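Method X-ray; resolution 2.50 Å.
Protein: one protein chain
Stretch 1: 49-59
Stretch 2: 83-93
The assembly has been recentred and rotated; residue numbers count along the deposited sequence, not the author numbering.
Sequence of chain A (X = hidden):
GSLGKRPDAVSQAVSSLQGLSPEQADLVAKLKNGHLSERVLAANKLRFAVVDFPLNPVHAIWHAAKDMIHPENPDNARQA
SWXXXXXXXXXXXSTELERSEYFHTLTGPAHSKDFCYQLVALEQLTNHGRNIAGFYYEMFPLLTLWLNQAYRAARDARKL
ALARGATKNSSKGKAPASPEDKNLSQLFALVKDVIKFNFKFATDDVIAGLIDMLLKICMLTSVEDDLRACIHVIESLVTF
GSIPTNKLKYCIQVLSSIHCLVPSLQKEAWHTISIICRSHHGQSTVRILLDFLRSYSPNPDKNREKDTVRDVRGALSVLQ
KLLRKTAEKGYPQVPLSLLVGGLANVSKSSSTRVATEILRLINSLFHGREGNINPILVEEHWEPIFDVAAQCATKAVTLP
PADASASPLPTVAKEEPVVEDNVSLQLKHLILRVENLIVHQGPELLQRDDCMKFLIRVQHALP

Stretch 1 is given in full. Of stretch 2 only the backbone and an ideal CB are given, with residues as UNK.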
# COMPACT_ATOMS: atom_id res chain seq x y z
N ALA A 49 -17.78 23.99 28.84
CA ALA A 49 -18.90 23.40 29.57
C ALA A 49 -19.13 21.94 29.23
O ALA A 49 -19.23 21.08 30.11
CB ALA A 49 -20.17 24.18 29.29
N VAL A 50 -19.22 21.68 27.93
CA VAL A 50 -19.38 20.32 27.42
C VAL A 50 -18.25 19.46 27.96
O VAL A 50 -18.50 18.38 28.48
CB VAL A 50 -19.43 20.31 25.88
CG1 VAL A 50 -19.27 18.91 25.32
CG2 VAL A 50 -20.74 20.93 25.39
N VAL A 51 -17.01 19.95 27.89
CA VAL A 51 -15.86 19.21 28.42
C VAL A 51 -16.11 18.82 29.89
O VAL A 51 -15.74 17.72 30.32
CB VAL A 51 -14.53 20.02 28.28
CG1 VAL A 51 -13.41 19.45 29.14
CG2 VAL A 51 -14.07 20.06 26.83
N ASP A 52 -16.76 19.70 30.64
CA ASP A 52 -17.00 19.49 32.06
C ASP A 52 -18.31 18.74 32.38
O ASP A 52 -18.59 18.44 33.54
CB ASP A 52 -16.95 20.83 32.79
CG ASP A 52 -15.56 21.44 32.79
OD1 ASP A 52 -14.77 21.16 31.86
OD2 ASP A 52 -15.24 22.18 33.74
N PHE A 53 -19.10 18.47 31.35
CA PHE A 53 -20.34 17.72 31.48
C PHE A 53 -20.53 16.89 30.22
O PHE A 53 -21.40 17.17 29.41
CB PHE A 53 -21.52 18.67 31.67
CG PHE A 53 -21.50 19.41 32.98
CD1 PHE A 53 -22.07 18.85 34.13
CD2 PHE A 53 -20.95 20.68 33.08
CE1 PHE A 53 -22.07 19.53 35.33
CE2 PHE A 53 -20.94 21.37 34.28
CZ PHE A 53 -21.51 20.80 35.40
N PRO A 54 -19.68 15.87 30.03
CA PRO A 54 -19.81 15.01 28.86
C PRO A 54 -21.13 14.23 28.83
O PRO A 54 -21.74 14.11 27.77
CB PRO A 54 -18.64 14.05 28.99
CG PRO A 54 -17.66 14.76 29.86
CD PRO A 54 -18.48 15.56 30.82
N LEU A 55 -21.56 13.73 29.98
CA LEU A 55 -22.85 13.02 30.09
C LEU A 55 -24.04 13.88 29.68
O LEU A 55 -25.13 13.35 29.44
CB LEU A 55 -23.10 12.54 31.53
CG LEU A 55 -22.06 11.67 32.24
CD1 LEU A 55 -22.60 11.31 33.63
CD2 LEU A 55 -21.69 10.42 31.44
N ASN A 56 -23.86 15.19 29.63
CA ASN A 56 -24.95 16.09 29.27
C ASN A 56 -25.23 16.14 27.76
O ASN A 56 -24.31 15.93 26.94
CB ASN A 56 -24.70 17.47 29.87
CG ASN A 56 -24.84 17.46 31.38
OD1 ASN A 56 -24.43 16.49 32.04
ND2 ASN A 56 -25.42 18.51 31.94
N PRO A 57 -26.49 16.42 27.39
CA PRO A 57 -26.96 16.33 26.01
C PRO A 57 -26.41 17.44 25.12
O PRO A 57 -26.65 18.63 25.34
CB PRO A 57 -28.47 16.47 26.14
CG PRO A 57 -28.65 17.31 27.35
CD PRO A 57 -27.53 16.95 28.28
N VAL A 58 -25.71 17.03 24.08
CA VAL A 58 -25.10 17.98 23.17
C VAL A 58 -26.02 18.33 22.00
O VAL A 58 -25.70 19.20 21.21
CB VAL A 58 -23.73 17.44 22.66
CG1 VAL A 58 -22.90 16.93 23.84
CG2 VAL A 58 -23.91 16.36 21.59
N HIS A 59 -27.17 17.67 21.90
CA HIS A 59 -27.98 17.77 20.70
C HIS A 59 -28.42 19.18 20.31
O HIS A 59 -28.32 19.56 19.15
CB HIS A 59 -29.22 16.89 20.81
CG HIS A 59 -29.91 16.67 19.51
ND1 HIS A 59 -29.24 16.36 18.35
CD2 HIS A 59 -31.23 16.69 19.19
CE1 HIS A 59 -30.10 16.20 17.37
NE2 HIS A 59 -31.32 16.39 17.85
N UNK A 83 -14.52 23.28 16.99
CA UNK A 83 -14.00 22.79 18.25
C UNK A 83 -15.10 22.40 19.20
O UNK A 83 -14.93 21.49 20.02
CB UNK A 83 -13.10 23.84 18.90
N UNK A 84 -16.23 23.09 19.09
CA UNK A 84 -17.36 22.80 19.93
C UNK A 84 -18.03 21.54 19.42
O UNK A 84 -18.50 20.73 20.22
CB UNK A 84 -18.34 23.98 19.97
N UNK A 85 -18.09 21.40 18.09
CA UNK A 85 -18.74 20.24 17.46
C UNK A 85 -17.93 18.97 17.72
O UNK A 85 -18.48 17.90 17.98
CB UNK A 85 -18.90 20.46 15.96
N UNK A 86 -16.62 19.11 17.67
CA UNK A 86 -15.70 18.03 17.94
C UNK A 86 -15.91 17.48 19.34
O UNK A 86 -15.94 16.26 19.53
CB UNK A 86 -14.26 18.50 17.76
N UNK A 87 -16.07 18.37 20.31
CA UNK A 87 -16.34 17.92 21.67
C UNK A 87 -17.70 17.28 21.75
O UNK A 87 -17.87 16.32 22.49
CB UNK A 87 -16.24 19.08 22.66
N UNK A 88 -18.67 17.78 20.99
CA UNK A 88 -20.03 17.23 21.01
C UNK A 88 -20.11 15.79 20.48
O UNK A 88 -20.77 14.95 21.07
CB UNK A 88 -20.96 18.13 20.18
N UNK A 89 -19.46 15.50 19.36
CA UNK A 89 -19.59 14.17 18.78
C UNK A 89 -19.08 13.09 19.72
O UNK A 89 -19.51 11.96 19.62
CB UNK A 89 -18.84 14.10 17.45
N UNK A 90 -18.18 13.43 20.64
CA UNK A 90 -17.64 12.49 21.63
C UNK A 90 -18.72 11.91 22.54
O UNK A 90 -18.63 10.76 22.95
CB UNK A 90 -16.58 13.19 22.48
N UNK A 91 -19.75 12.69 22.81
CA UNK A 91 -20.91 12.25 23.59
C UNK A 91 -21.27 10.80 23.27
O UNK A 91 -21.51 10.47 22.11
CB UNK A 91 -22.11 13.16 23.32
N UNK A 92 -21.32 9.94 24.30
CA UNK A 92 -21.44 8.51 24.05
C UNK A 92 -22.82 8.10 23.57
O UNK A 92 -22.94 7.49 22.51
CB UNK A 92 -21.09 7.73 25.32
N UNK A 93 -23.86 8.45 24.32
CA UNK A 93 -25.17 7.91 24.04
C UNK A 93 -25.99 8.77 23.08
O UNK A 93 -27.12 9.15 23.36
CB UNK A 93 -25.94 7.73 25.35

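Position 83 lies in a helix, and its ideal CB finds nothing of stretch 1 within 5.5 Å, so almost any helix-compatible residue would serve; it is Glu-83, which makes no contact here. At position 84 CA-to-CB points sideways and again has no near neighbour, but a long apolar chain could still reach the methyls of Val-50. Leu-84 does so: with chi1 t and chi2 p, its CD1 comes 4.4 Å from Val-50 CG2. Positions 85 and 86 are out of reach, leaving the choice open; they hold Leu-85 and Ile-86.

Position 87 is different. Its CB points toward stretch 1, 4.0 Å from Val-50 CG1 and 4.8 Å from Val-51 CG2. Stretch 1 offers only methyls here, so an aliphatic residue would fit, as would a longer chain whose methylenes cover the valines while its end runs on. The residue is Glu-87. Its CB packs on Val-50, and its carboxylate passes along Val-51, with OE1 3.3 Å from CG2. The charge is answered within its own stretch.

At position 88 the CB points sideways, yet lies 3.7 Å from Val-58 CG2 and 5.5 Å from Val-50 CG1. So close a methyl favours something small and apolar: alanine, cysteine, perhaps valine. Cys-88 sets its CB against Val-58 CG2, and its SG, in the m rotamer, lies 4.5 Å from Val-50 CG2, so one small side chain touches both valines.

Position 89 points away, and stretch 1 sets no demand; it is Val-89. Position 90 points sideways into space free of stretch 1, where a long polar chain is welcome. Lys-90 turns back along its own stretch, its NZ donating to Glu-87 OE2 at 2.7 Å in a salt bridge.

At position 91 the backbone is extended (phi/psi -37/124) and CB points toward stretch 1, 3.9 Å from Val-58 CG1, 4.6 Å from Pro-54 O and 5.1 Å from Asn-56 O. A methyl beside a row of carbonyls suits a large, flat side chain, phenylalanine or tyrosine, whose polarised ring hydrogens can face oxygens. Tyr-91, chi1 t, has the largest covered area of stretch 2. Pro-54 O and Leu-55 O lie at the ring edge, 3.1 Å from CD1 and 3.4 Å from CE1, respectively, while Tyr-91 CB packs on Val-58 CG1. No hydrogen bond crosses the interface.

Position 92, with phi -73, admits proline, and its CB points sideways. Pro-92 approaches Pro-54 O with CD at 4.4 Å. Position 93 has no close neighbour; Asn-93 makes no contact with stretch 1.

Stretch 2 83-93: ELLIECVKYPN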
# COMPACT_ATOMS: atom_id res chain seq x y z
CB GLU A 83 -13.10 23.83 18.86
CG GLU A 83 -11.92 24.09 17.96
CD GLU A 83 -10.98 25.10 18.51
OE1 GLU A 83 -11.45 26.18 18.96
OE2 GLU A 83 -9.77 24.78 18.47
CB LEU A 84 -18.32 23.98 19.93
CG LEU A 84 -19.74 23.74 20.44
CD1 LEU A 84 -19.73 23.52 21.94
CD2 LEU A 84 -20.62 24.92 20.07
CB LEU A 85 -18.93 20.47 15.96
CG LEU A 85 -19.92 21.57 15.51
CD1 LEU A 85 -20.00 21.61 13.99
CD2 LEU A 85 -21.32 21.39 16.08
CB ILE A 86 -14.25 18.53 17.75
CG1 ILE A 86 -13.92 18.49 16.27
CG2 ILE A 86 -13.26 17.68 18.52
CD1 ILE A 86 -12.81 19.41 15.89
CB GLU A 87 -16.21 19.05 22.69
CG GLU A 87 -14.78 19.50 22.94
CD GLU A 87 -13.85 18.34 23.27
OE1 GLU A 87 -13.96 17.80 24.39
OE2 GLU A 87 -13.02 17.95 22.41
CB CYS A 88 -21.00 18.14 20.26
SG CYS A 88 -21.29 19.71 21.11
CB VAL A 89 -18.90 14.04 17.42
CG1 VAL A 89 -19.61 14.89 16.39
CG2 VAL A 89 -17.42 14.41 17.49
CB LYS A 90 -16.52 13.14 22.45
CG LYS A 90 -15.25 13.38 21.65
CD LYS A 90 -14.33 14.42 22.26
CE LYS A 90 -13.11 14.61 21.36
NZ LYS A 90 -12.04 15.54 21.86
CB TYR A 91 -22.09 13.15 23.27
CG TYR A 91 -23.37 12.90 24.02
CD1 TYR A 91 -23.51 13.29 25.34
CD2 TYR A 91 -24.47 12.32 23.39
CE1 TYR A 91 -24.69 13.09 26.03
CE2 TYR A 91 -25.66 12.12 24.07
CZ TYR A 91 -25.76 12.51 25.39
OH TYR A 91 -26.94 12.31 26.07
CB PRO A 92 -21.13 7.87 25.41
CG PRO A 92 -21.37 8.93 26.42
CD PRO A 92 -21.44 10.26 25.74
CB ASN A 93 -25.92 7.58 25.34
CG ASN A 93 -26.08 8.77 26.26
OD1 ASN A 93 -25.92 9.91 25.84
ND2 ASN A 93 -26.38 8.51 27.52
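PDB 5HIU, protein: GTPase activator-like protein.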